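Local coordinates for programmed cell death 6-interacting protein (Homo sapiens, PDB 5WA1) that sorts cargo into multivesicular bodies and serves membrane repair, cytokinesis and apoptosis, represented here by its Bro1 domain bound to a CHMP4C peptide, at residues Leu161-Ala171 with Val219-Asp227; Ala238-Phe249 with Leu266-Ala277. All coordinates share one frame; numbering follows the deposited sequence.

Contact 1 of 2, residues Leu161-Ala171 with Val219-Asp227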
loop_
_atom_site.group_PDB
_atom_site.type_symbol
_atom_site.label_atom_id
_atom_site.label_comp_id
_atom_site.label_asym_id
_atom_site.label_seq_id
_atom_site.Cartn_x
_atom_site.Cartn_y
_atom_site.Cartn_z
ATOM N N LEU A 161 -14.912 -5.493 2.288
ATOM C CA LEU A 161 -15.072 -4.907 0.971
ATOM C C LEU A 161 -16.465 -5.131 0.402
ATOM O O LEU A 161 -16.736 -4.686 -0.719
ATOM C CB LEU A 161 -14.005 -5.459 0.033
ATOM C CG LEU A 161 -12.586 -5.227 0.559
ATOM C CD1 LEU A 161 -11.599 -5.590 -0.515
ATOM C CD2 LEU A 161 -12.386 -3.781 1.020
ATOM N N ASP A 162 -17.342 -5.806 1.144
ATOM C CA ASP A 162 -18.759 -5.894 0.818
ATOM C C ASP A 162 -19.530 -4.689 1.348
ATOM O O ASP A 162 -20.765 -4.669 1.313
ATOM C CB ASP A 162 -19.332 -7.203 1.377
ATOM C CG ASP A 162 -20.744 -7.494 0.891
ATOM O OD1 ASP A 162 -20.924 -7.747 -0.320
ATOM O OD2 ASP A 162 -21.675 -7.481 1.728
ATOM N N ASN A 163 -18.818 -3.680 1.831
ATOM C CA ASN A 163 -19.414 -2.483 2.395
ATOM C C ASN A 163 -18.718 -1.267 1.804
ATOM O O ASN A 163 -17.490 -1.248 1.675
ATOM C CB ASN A 163 -19.295 -2.488 3.923
ATOM C CG ASN A 163 -19.701 -1.178 4.534
ATOM O OD1 ASN A 163 -18.924 -0.230 4.547
ATOM N ND2 ASN A 163 -20.931 -1.109 5.041
ATOM N N ASP A 164 -19.507 -0.246 1.458
ATOM C CA ASP A 164 -18.956 0.888 0.721
ATOM C C ASP A 164 -17.975 1.681 1.572
ATOM O O ASP A 164 -16.952 2.158 1.068
ATOM C CB ASP A 164 -20.078 1.797 0.222
ATOM C CG ASP A 164 -19.573 2.879 -0.715
ATOM O OD1 ASP A 164 -19.239 2.550 -1.877
ATOM O OD2 ASP A 164 -19.512 4.053 -0.292
ATOM N N GLU A 165 -18.267 1.827 2.863
ATOM C CA GLU A 165 -17.355 2.545 3.750
ATOM C C GLU A 165 -16.053 1.776 3.936
ATOM O O GLU A 165 -14.972 2.375 3.959
ATOM C CB GLU A 165 -18.044 2.805 5.092
ATOM C CG GLU A 165 -17.382 3.873 5.941
ATOM C CD GLU A 165 -17.119 5.152 5.166
ATOM O OE1 GLU A 165 -15.936 5.434 4.877
ATOM O OE2 GLU A 165 -18.091 5.868 4.840
ATOM N N GLY A 166 -16.134 0.447 4.060
ATOM C CA GLY A 166 -14.923 -0.362 4.097
ATOM C C GLY A 166 -14.095 -0.228 2.834
ATOM O O GLY A 166 -12.866 -0.137 2.889
ATOM N N LEU A 167 -14.757 -0.215 1.674
ATOM C CA LEU A 167 -14.040 -0.008 0.419
ATOM C C LEU A 167 -13.342 1.348 0.400
ATOM O O LEU A 167 -12.184 1.459 -0.026
ATOM C CB LEU A 167 -15.010 -0.132 -0.763
ATOM C CG LEU A 167 -15.444 -1.546 -1.164
ATOM C CD1 LEU A 167 -16.706 -1.481 -2.031
ATOM C CD2 LEU A 167 -14.322 -2.278 -1.895
ATOM N N LYS A 168 -14.034 2.392 0.859
ATOM C CA LYS A 168 -13.450 3.729 0.854
ATOM C C LYS A 168 -12.277 3.833 1.826
ATOM O O LYS A 168 -11.265 4.476 1.516
ATOM C CB LYS A 168 -14.529 4.761 1.182
ATOM C CG LYS A 168 -14.115 6.213 0.992
ATOM C CD LYS A 168 -15.328 7.118 0.701
ATOM C CE LYS A 168 -16.410 7.000 1.767
ATOM N NZ LYS A 168 -17.495 8.034 1.631
ATOM N N ILE A 169 -12.388 3.208 3.001
ATOM C CA ILE A 169 -11.260 3.183 3.934
ATOM C C ILE A 169 -10.054 2.501 3.293
ATOM O O ILE A 169 -8.923 2.999 3.364
ATOM C CB ILE A 169 -11.665 2.491 5.249
ATOM C CG1 ILE A 169 -12.667 3.352 6.016
ATOM C CG2 ILE A 169 -10.420 2.176 6.094
ATOM C CD1 ILE A 169 -13.262 2.685 7.251
ATOM N N ALA A 170 -10.277 1.346 2.660
ATOM C CA ALA A 170 -9.171 0.624 2.041
ATOM C C ALA A 170 -8.549 1.427 0.908
ATOM O O ALA A 170 -7.319 1.480 0.780
ATOM C CB ALA A 170 -9.648 -0.740 1.530
ATOM N N ALA A 171 -9.375 2.060 0.074
ATOM C CA ALA A 171 -8.842 2.850 -1.032
ATOM C C ALA A 171 -7.974 3.991 -0.520
ATOM O O ALA A 171 -6.887 4.244 -1.053
ATOM C CB ALA A 171 -9.984 3.398 -1.888
ATOM N N VAL A 219 -9.310 -2.023 -5.352
ATOM C CA VAL A 219 -10.461 -1.613 -4.561
ATOM C C VAL A 219 -11.425 -0.797 -5.411
ATOM O O VAL A 219 -12.646 -0.928 -5.286
ATOM C CB VAL A 219 -10.005 -0.828 -3.309
ATOM C CG1 VAL A 219 -11.201 -0.187 -2.624
ATOM C CG2 VAL A 219 -9.284 -1.750 -2.338
ATOM N N PHE A 220 -10.898 0.067 -6.284
ATOM C CA PHE A 220 -11.787 0.813 -7.170
ATOM C C PHE A 220 -12.508 -0.108 -8.145
ATOM O O PHE A 220 -13.662 0.151 -8.501
ATOM C CB PHE A 220 -11.009 1.886 -7.929
ATOM C CG PHE A 220 -10.882 3.171 -7.168
ATOM C CD1 PHE A 220 -11.857 4.146 -7.269
ATOM C CD2 PHE A 220 -9.803 3.390 -6.331
ATOM C CE1 PHE A 220 -11.756 5.327 -6.560
ATOM C CE2 PHE A 220 -9.689 4.575 -5.616
ATOM C CZ PHE A 220 -10.671 5.546 -5.732
ATOM N N PHE A 221 -11.849 -1.185 -8.577
ATOM C CA PHE A 221 -12.527 -2.177 -9.406
ATOM C C PHE A 221 -13.653 -2.847 -8.626
ATOM O O PHE A 221 -14.764 -3.019 -9.141
ATOM C CB PHE A 221 -11.502 -3.200 -9.922
ATOM C CG PHE A 221 -12.102 -4.515 -10.330
ATOM C CD1 PHE A 221 -12.658 -4.679 -11.590
ATOM C CD2 PHE A 221 -12.116 -5.588 -9.451
ATOM C CE1 PHE A 221 -13.224 -5.895 -11.961
ATOM C CE2 PHE A 221 -12.680 -6.798 -9.810
ATOM C CZ PHE A 221 -13.240 -6.951 -11.071
ATOM N N LEU A 222 -13.391 -3.210 -7.366
ATOM C CA LEU A 222 -14.432 -3.819 -6.539
ATOM C C LEU A 222 -15.577 -2.846 -6.289
ATOM O O LEU A 222 -16.753 -3.238 -6.273
ATOM C CB LEU A 222 -13.834 -4.305 -5.218
ATOM C CG LEU A 222 -12.835 -5.460 -5.358
ATOM C CD1 LEU A 222 -12.181 -5.756 -4.022
ATOM C CD2 LEU A 222 -13.532 -6.703 -5.894
ATOM N N LYS A 223 -15.251 -1.566 -6.102
ATOM C CA LYS A 223 -16.281 -0.543 -5.944
ATOM C C LYS A 223 -17.140 -0.433 -7.199
ATOM O O LYS A 223 -18.373 -0.366 -7.124
ATOM C CB LYS A 223 -15.618 0.795 -5.621
ATOM C CG LYS A 223 -16.480 2.023 -5.839
ATOM C CD LYS A 223 -17.485 2.174 -4.739
ATOM C CE LYS A 223 -18.162 3.531 -4.794
ATOM N NZ LYS A 223 -19.482 3.441 -4.134
ATOM N N ALA A 224 -16.499 -0.403 -8.368
ATOM C CA ALA A 224 -17.255 -0.301 -9.613
ATOM C C ALA A 224 -18.156 -1.512 -9.811
ATOM O O ALA A 224 -19.313 -1.376 -10.239
ATOM C CB ALA A 224 -16.295 -0.141 -10.791
ATOM N N THR A 225 -17.648 -2.705 -9.498
ATOM C CA THR A 225 -18.453 -3.914 -9.637
ATOM C C THR A 225 -19.640 -3.887 -8.693
ATOM O O THR A 225 -20.759 -4.251 -9.073
ATOM C CB THR A 225 -17.599 -5.155 -9.369
ATOM O OG1 THR A 225 -16.534 -5.212 -10.319
ATOM C CG2 THR A 225 -18.440 -6.414 -9.504
ATOM N N ARG A 226 -19.414 -3.441 -7.456
ATOM C CA ARG A 226 -20.469 -3.436 -6.453
ATOM C C ARG A 226 -21.575 -2.453 -6.818
ATOM O O ARG A 226 -22.763 -2.755 -6.658
ATOM C CB ARG A 226 -19.860 -3.103 -5.088
ATOM C CG ARG A 226 -20.838 -3.164 -3.940
ATOM C CD ARG A 226 -20.114 -3.121 -2.606
ATOM N NE ARG A 226 -21.035 -3.375 -1.504
ATOM C CZ ARG A 226 -21.775 -2.441 -0.917
ATOM N NH1 ARG A 226 -21.711 -1.181 -1.325
ATOM N NH2 ARG A 226 -22.590 -2.772 0.072
ATOM N N ASP A 227 -21.202 -1.276 -7.324
ATOM C CA ASP A 227 -22.139 -0.253 -7.763
ATOM C C ASP A 227 -22.751 -0.546 -9.129
ATOM O O ASP A 227 -23.532 0.274 -9.627
ATOM C CB ASP A 227 -21.443 1.110 -7.800
ATOM C CG ASP A 227 -21.143 1.654 -6.412
ATOM O OD1 ASP A 227 -21.305 0.910 -5.421
ATOM O OD2 ASP A 227 -20.759 2.839 -6.314
HETATM O O HOH W 1 -20.040 0.513 -3.214
HETATM O O HOH W 2 -22.757 -0.894 2.498
#

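Contact 2 of 2, residues Ala238-Phe249 with Leu266-Ala277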
loop_
_atom_site.group_PDB
_atom_site.type_symbol
_atom_site.label_atom_id
_atom_site.label_comp_id
_atom_site.label_asym_id
_atom_site.label_seq_id
_atom_site.Cartn_x
_atom_site.Cartn_y
_atom_site.Cartn_z
ATOM N N ALA A 238 -10.060 -2.931 -14.291
ATOM C CA ALA A 238 -9.371 -4.203 -14.111
ATOM C C ALA A 238 -8.086 -4.256 -14.919
ATOM O O ALA A 238 -7.057 -4.740 -14.435
ATOM C CB ALA A 238 -10.294 -5.367 -14.503
ATOM N N ASN A 239 -8.130 -3.780 -16.164
ATOM C CA ASN A 239 -6.942 -3.840 -17.009
ATOM C C ASN A 239 -5.814 -3.011 -16.407
ATOM O O ASN A 239 -4.642 -3.415 -16.428
ATOM C CB ASN A 239 -7.282 -3.354 -18.414
ATOM C CG ASN A 239 -6.314 -3.870 -19.458
ATOM O OD1 ASN A 239 -5.745 -4.953 -19.315
ATOM N ND2 ASN A 239 -6.106 -3.089 -20.505
ATOM N N GLN A 240 -6.153 -1.848 -15.856
ATOM C CA GLN A 240 -5.140 -1.018 -15.214
ATOM C C GLN A 240 -4.579 -1.692 -13.965
ATOM O O GLN A 240 -3.374 -1.611 -13.701
ATOM C CB GLN A 240 -5.728 0.349 -14.866
ATOM C CG GLN A 240 -4.734 1.245 -14.137
ATOM C CD GLN A 240 -3.505 1.525 -14.965
ATOM O OE1 GLN A 240 -3.596 2.107 -16.042
ATOM N NE2 GLN A 240 -2.344 1.108 -14.469
ATOM N N ALA A 241 -5.437 -2.333 -13.171
ATOM C CA ALA A 241 -4.944 -3.071 -12.014
ATOM C C ALA A 241 -3.999 -4.184 -12.438
ATOM O O ALA A 241 -2.995 -4.455 -11.766
ATOM C CB ALA A 241 -6.118 -3.637 -11.217
ATOM N N ALA A 242 -4.298 -4.835 -13.564
ATOM C CA ALA A 242 -3.411 -5.865 -14.087
ATOM C C ALA A 242 -2.033 -5.299 -14.380
ATOM O O ALA A 242 -1.018 -5.924 -14.056
ATOM C CB ALA A 242 -4.025 -6.495 -15.355
ATOM N N ASP A 243 -1.976 -4.103 -14.980
ATOM C CA ASP A 243 -0.689 -3.467 -15.247
ATOM C C ASP A 243 0.093 -3.214 -13.960
ATOM O O ASP A 243 1.313 -3.426 -13.917
ATOM C CB ASP A 243 -0.892 -2.149 -15.993
ATOM C CG ASP A 243 -0.816 -2.313 -17.487
ATOM O OD1 ASP A 243 -0.968 -3.457 -17.966
ATOM O OD2 ASP A 243 -0.600 -1.298 -18.178
ATOM N N TYR A 244 -0.589 -2.757 -12.903
ATOM C CA TYR A 244 0.106 -2.474 -11.643
ATOM C C TYR A 244 0.611 -3.750 -10.990
ATOM O O TYR A 244 1.743 -3.799 -10.500
ATOM C CB TYR A 244 -0.826 -1.749 -10.664
ATOM C CG TYR A 244 -1.135 -0.321 -10.985
ATOM C CD1 TYR A 244 -0.159 0.537 -11.486
ATOM C CD2 TYR A 244 -2.408 0.187 -10.749
ATOM C CE1 TYR A 244 -0.450 1.869 -11.753
ATOM C CE2 TYR A 244 -2.708 1.512 -11.018
ATOM C CZ TYR A 244 -1.734 2.345 -11.514
ATOM O OH TYR A 244 -2.046 3.661 -11.769
ATOM N N PHE A 245 -0.244 -4.778 -10.908
ATOM C CA PHE A 245 0.206 -6.050 -10.346
ATOM C C PHE A 245 1.334 -6.652 -11.165
ATOM O O PHE A 245 2.272 -7.240 -10.605
ATOM C CB PHE A 245 -0.956 -7.036 -10.244
ATOM C CG PHE A 245 -1.863 -6.763 -9.081
ATOM C CD1 PHE A 245 -1.395 -6.872 -7.783
ATOM C CD2 PHE A 245 -3.176 -6.393 -9.284
ATOM C CE1 PHE A 245 -2.234 -6.607 -6.702
ATOM C CE2 PHE A 245 -4.020 -6.149 -8.225
ATOM C CZ PHE A 245 -3.546 -6.250 -6.922
ATOM N N GLY A 246 1.262 -6.518 -12.492
ATOM C CA GLY A 246 2.315 -7.062 -13.340
ATOM C C GLY A 246 3.648 -6.378 -13.117
ATOM O O GLY A 246 4.687 -7.033 -12.987
ATOM N N ASP A 247 3.635 -5.042 -13.072
ATOM C CA ASP A 247 4.851 -4.290 -12.779
ATOM C C ASP A 247 5.414 -4.671 -11.416
ATOM O O ASP A 247 6.630 -4.816 -11.259
ATOM C CB ASP A 247 4.568 -2.785 -12.831
ATOM C CG ASP A 247 4.404 -2.255 -14.248
ATOM O OD1 ASP A 247 4.718 -2.986 -15.209
ATOM O OD2 ASP A 247 3.972 -1.095 -14.398
ATOM N N ALA A 248 4.540 -4.849 -10.424
ATOM C CA ALA A 248 4.996 -5.206 -9.084
ATOM C C ALA A 248 5.656 -6.581 -9.059
ATOM O O ALA A 248 6.739 -6.747 -8.481
ATOM C CB ALA A 248 3.830 -5.150 -8.106
ATOM N N PHE A 249 5.016 -7.595 -9.662
ATOM C CA PHE A 249 5.609 -8.927 -9.588
ATOM C C PHE A 249 6.908 -8.993 -10.386
ATOM O O PHE A 249 7.838 -9.706 -9.992
ATOM C CB PHE A 249 4.576 -9.990 -10.004
ATOM C CG PHE A 249 4.728 -10.521 -11.399
ATOM C CD1 PHE A 249 5.622 -11.540 -11.681
ATOM C CD2 PHE A 249 3.907 -10.060 -12.418
ATOM C CE1 PHE A 249 5.749 -12.046 -12.963
ATOM C CE2 PHE A 249 4.015 -10.567 -13.714
ATOM C CZ PHE A 249 4.937 -11.560 -13.985
ATOM N N LEU A 266 0.999 -11.678 -6.178
ATOM C CA LEU A 266 1.058 -10.669 -7.232
ATOM C C LEU A 266 0.853 -11.293 -8.609
ATOM O O LEU A 266 0.135 -10.743 -9.449
ATOM C CB LEU A 266 2.405 -9.949 -7.192
ATOM C CG LEU A 266 2.659 -9.088 -5.952
ATOM C CD1 LEU A 266 4.080 -8.496 -6.022
ATOM C CD2 LEU A 266 1.600 -8.009 -5.850
ATOM N N ALA A 267 1.532 -12.414 -8.871
ATOM C CA ALA A 267 1.365 -13.112 -10.147
ATOM C C ALA A 267 -0.088 -13.537 -10.357
ATOM O O ALA A 267 -0.657 -13.348 -11.444
ATOM C CB ALA A 267 2.298 -14.319 -10.199
ATOM N N ALA A 268 -0.712 -14.101 -9.321
ATOM C CA ALA A 268 -2.105 -14.512 -9.433
ATOM C C ALA A 268 -3.012 -13.316 -9.708
ATOM O O ALA A 268 -3.867 -13.365 -10.599
ATOM C CB ALA A 268 -2.544 -15.239 -8.163
ATOM N N LYS A 269 -2.823 -12.223 -8.960
ATOM C CA LYS A 269 -3.676 -11.049 -9.126
ATOM C C LYS A 269 -3.491 -10.399 -10.493
ATOM O O LYS A 269 -4.454 -9.872 -11.057
ATOM C CB LYS A 269 -3.397 -10.030 -8.014
ATOM C CG LYS A 269 -3.979 -10.401 -6.654
ATOM C CD LYS A 269 -5.344 -9.799 -6.434
ATOM C CE LYS A 269 -5.859 -10.100 -5.026
ATOM N NZ LYS A 269 -5.419 -9.057 -4.066
ATOM N N HIS A 270 -2.277 -10.419 -11.037
ATOM C CA HIS A 270 -2.055 -9.963 -12.408
ATOM C C HIS A 270 -2.942 -10.736 -13.389
ATOM O O HIS A 270 -3.656 -10.140 -14.209
ATOM C CB HIS A 270 -0.572 -10.120 -12.748
ATOM C CG HIS A 270 -0.229 -9.839 -14.182
ATOM N ND1 HIS A 270 -0.407 -8.603 -14.769
ATOM C CD2 HIS A 270 0.312 -10.633 -15.138
ATOM C CE1 HIS A 270 0.002 -8.649 -16.024
ATOM N NE2 HIS A 270 0.441 -9.871 -16.274
ATOM N N CYS A 271 -2.962 -12.062 -13.271
ATOM C CA CYS A 271 -3.776 -12.872 -14.177
ATOM C C CYS A 271 -5.264 -12.763 -13.864
ATOM O O CYS A 271 -6.094 -12.782 -14.784
ATOM C CB CYS A 271 -3.325 -14.331 -14.124
ATOM S SG CYS A 271 -1.645 -14.606 -14.712
ATOM N N ILE A 272 -5.637 -12.686 -12.578
ATOM C CA ILE A 272 -7.047 -12.543 -12.234
ATOM C C ILE A 272 -7.583 -11.225 -12.761
ATOM O O ILE A 272 -8.724 -11.148 -13.233
ATOM C CB ILE A 272 -7.266 -12.664 -10.713
ATOM C CG1 ILE A 272 -7.054 -14.103 -10.249
ATOM C CG2 ILE A 272 -8.681 -12.176 -10.320
ATOM C CD1 ILE A 272 -6.821 -14.223 -8.736
ATOM N N MET A 273 -6.786 -10.183 -12.693
ATOM C CA MET A 273 -7.251 -8.919 -13.174
ATOM C C MET A 273 -7.372 -8.931 -14.691
ATOM O O MET A 273 -8.303 -8.402 -15.209
ATOM C CB MET A 273 -6.417 -7.779 -12.649
ATOM C CG MET A 273 -6.576 -7.491 -11.172
ATOM S SD MET A 273 -8.244 -7.312 -10.544
ATOM C CE MET A 273 -8.692 -5.751 -11.184
ATOM N N GLN A 274 -6.420 -9.515 -15.397
ATOM C CA GLN A 274 -6.561 -9.623 -16.848
ATOM C C GLN A 274 -7.823 -10.395 -17.215
ATOM O O GLN A 274 -8.541 -10.010 -18.140
ATOM C CB GLN A 274 -5.330 -10.287 -17.469
ATOM C CG GLN A 274 -4.073 -9.411 -17.450
ATOM C CD GLN A 274 -2.989 -9.911 -18.391
ATOM O OE1 GLN A 274 -2.934 -11.095 -18.722
ATOM N NE2 GLN A 274 -2.130 -9.003 -18.835
ATOM N N ALA A 275 -8.114 -11.476 -16.488
ATOM C CA ALA A 275 -9.332 -12.248 -16.726
ATOM C C ALA A 275 -10.591 -11.431 -16.435
ATOM O O ALA A 275 -11.592 -11.541 -17.156
ATOM C CB ALA A 275 -9.307 -13.522 -15.877
ATOM N N ASN A 276 -10.572 -10.616 -15.377
ATOM C CA ASN A 276 -11.706 -9.740 -15.109
ATOM C C ASN A 276 -11.905 -8.737 -16.232
ATOM O O ASN A 276 -13.044 -8.438 -16.611
ATOM C CB ASN A 276 -11.511 -8.988 -13.789
ATOM C CG ASN A 276 -11.819 -9.830 -12.593
ATOM O OD1 ASN A 276 -10.990 -9.993 -11.701
ATOM N ND2 ASN A 276 -13.026 -10.340 -12.541
ATOM N N ALA A 277 -10.810 -8.195 -16.763
ATOM C CA ALA A 277 -10.920 -7.265 -17.881
ATOM C C ALA A 277 -11.555 -7.949 -19.095
ATOM O O ALA A 277 -12.451 -7.394 -19.739
ATOM C CB ALA A 277 -9.535 -6.723 -18.238
HETATM O O HOH W 3 -2.966 -5.707 -18.595
#

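Contact 1 of 2, residues Leu161-Ala171 with Val219-Asp227
Lys223 bridges two carboxylates, Asp164 across the contact and Asp227 on its own segment, in a salt-bridge network where two antiparallel helices of the BRO1 domain meet. Lys223 NZ approaches Asp227 OD2 from the syn side at 2.6 Å; its 2.4 Å separation from Asp164 OD1 is improbably short and the exact length is doubtful. A bend at chi2 (76°) turns the long lysine chain toward Asp164. A water joins the group: it donates to Asp164 OD1 and Asp227 OD1, between like charges, and accepts from Arg226 NH1 at 3.0 Å. Arg226 stretches from CG to NE, and one face of its guanidinium lies against Asn163 CA and Asp164 N, with Asp162 O 2.9 Å from Arg226 NH2. Asn163 caps the helix start, its OD1 taking Gly166 N on an in-plane lone pair.

Beyond this polar end the packing is apolar. Leu167 is a knob in the hole formed by Val219, Leu222, Lys223 and Arg226; its branched tip suits the place, CD1 resting on Arg226 CD and CD2 on Leu222 CB. The bound peptide packs an aromatic side chain on Leu167, while Lys223 makes a cation-pi contact, and Phe220 an edge-to-face contact, with an aromatic side chain of the peptide. Small Ala171 lets Phe220 CE2 approach its CB. Val219 CG1, anti to its own nitrogen (chi1 170°), ends 3.2 Å from Leu167 O.

Contact 2 of 2, residues Ala238-Phe249 with Leu266-Ala277
Met273 is a knob in the hole made by Ala238, Ala241, Ala242 and Phe245, in a tightly packed part of two nearly antiparallel helices, whose axes come within 7.6 Å of each other. Three alanines suit this place because their short side chains let the backbones close up. The methionine chain bends at chi2 and chi3, folding its methyl back so that Met273 CE stands only 3.3 Å from Ala241 CB, closer than usual van der Waals contact. Further along, Phe245 lays one ring face on the lysine stem: Lys269 CB sits over the ring centre, 5° off the normal, in a CH-pi contact. Leu266 CD2 meets the ring edge in its plane, 3.7 Å from Phe245 CD1.

His270 supplies the polar bond across the contact. With CG anti to the backbone N (chi1 173°), its ND1 donates to Ala242 O at 2.8 Å. The acceptor lies near the imidazole plane, but the donor stands above the carbonyl plane, on the face opposite Gly246 N, so one oxygen serves both the helix and the histidine. Gly246, lacking a side chain, lets its CA lie over a face of the imidazole.

The other side is looser and partly exposed. Here a water donates to Asn239 OD1 and Asp243 OD1 and is held only weakly by Gln274 NE2, while Asn239 ND2 bonds to Gly354 O.

Toward helix 202-226, Lys269 NZ forms a salt bridge with Glu218. Helix 291-311 packs on Cys271, Gln274 and Ala275, and Phe321 of helix 319-340 also touches Ala275.

Helix 202-226 joins the two contacts, whose centres lie 18 Å apart. One side of it meets 161-171 in contact 1, while Phe221, which takes no part in that pairing, reaches into contact 2. There Phe221 CG lies 3.7 Å from Met273 CE, and Phe221 CD1 lies 3.8 Å from Ala238 CB, so the ring packs on the end of contact 2 where Met273 enters its hole. Helix 231-252 follows helix 202-226 in the chain, so contact 1 closes before contact 2 opens, and each contact pairs two consecutive, nearly antiparallel helices. The bound peptide packs on residues of contact 1. Both segments of contact 2, and 219-227 of contact 1, belong to the region that interacts with CHMP4 proteins.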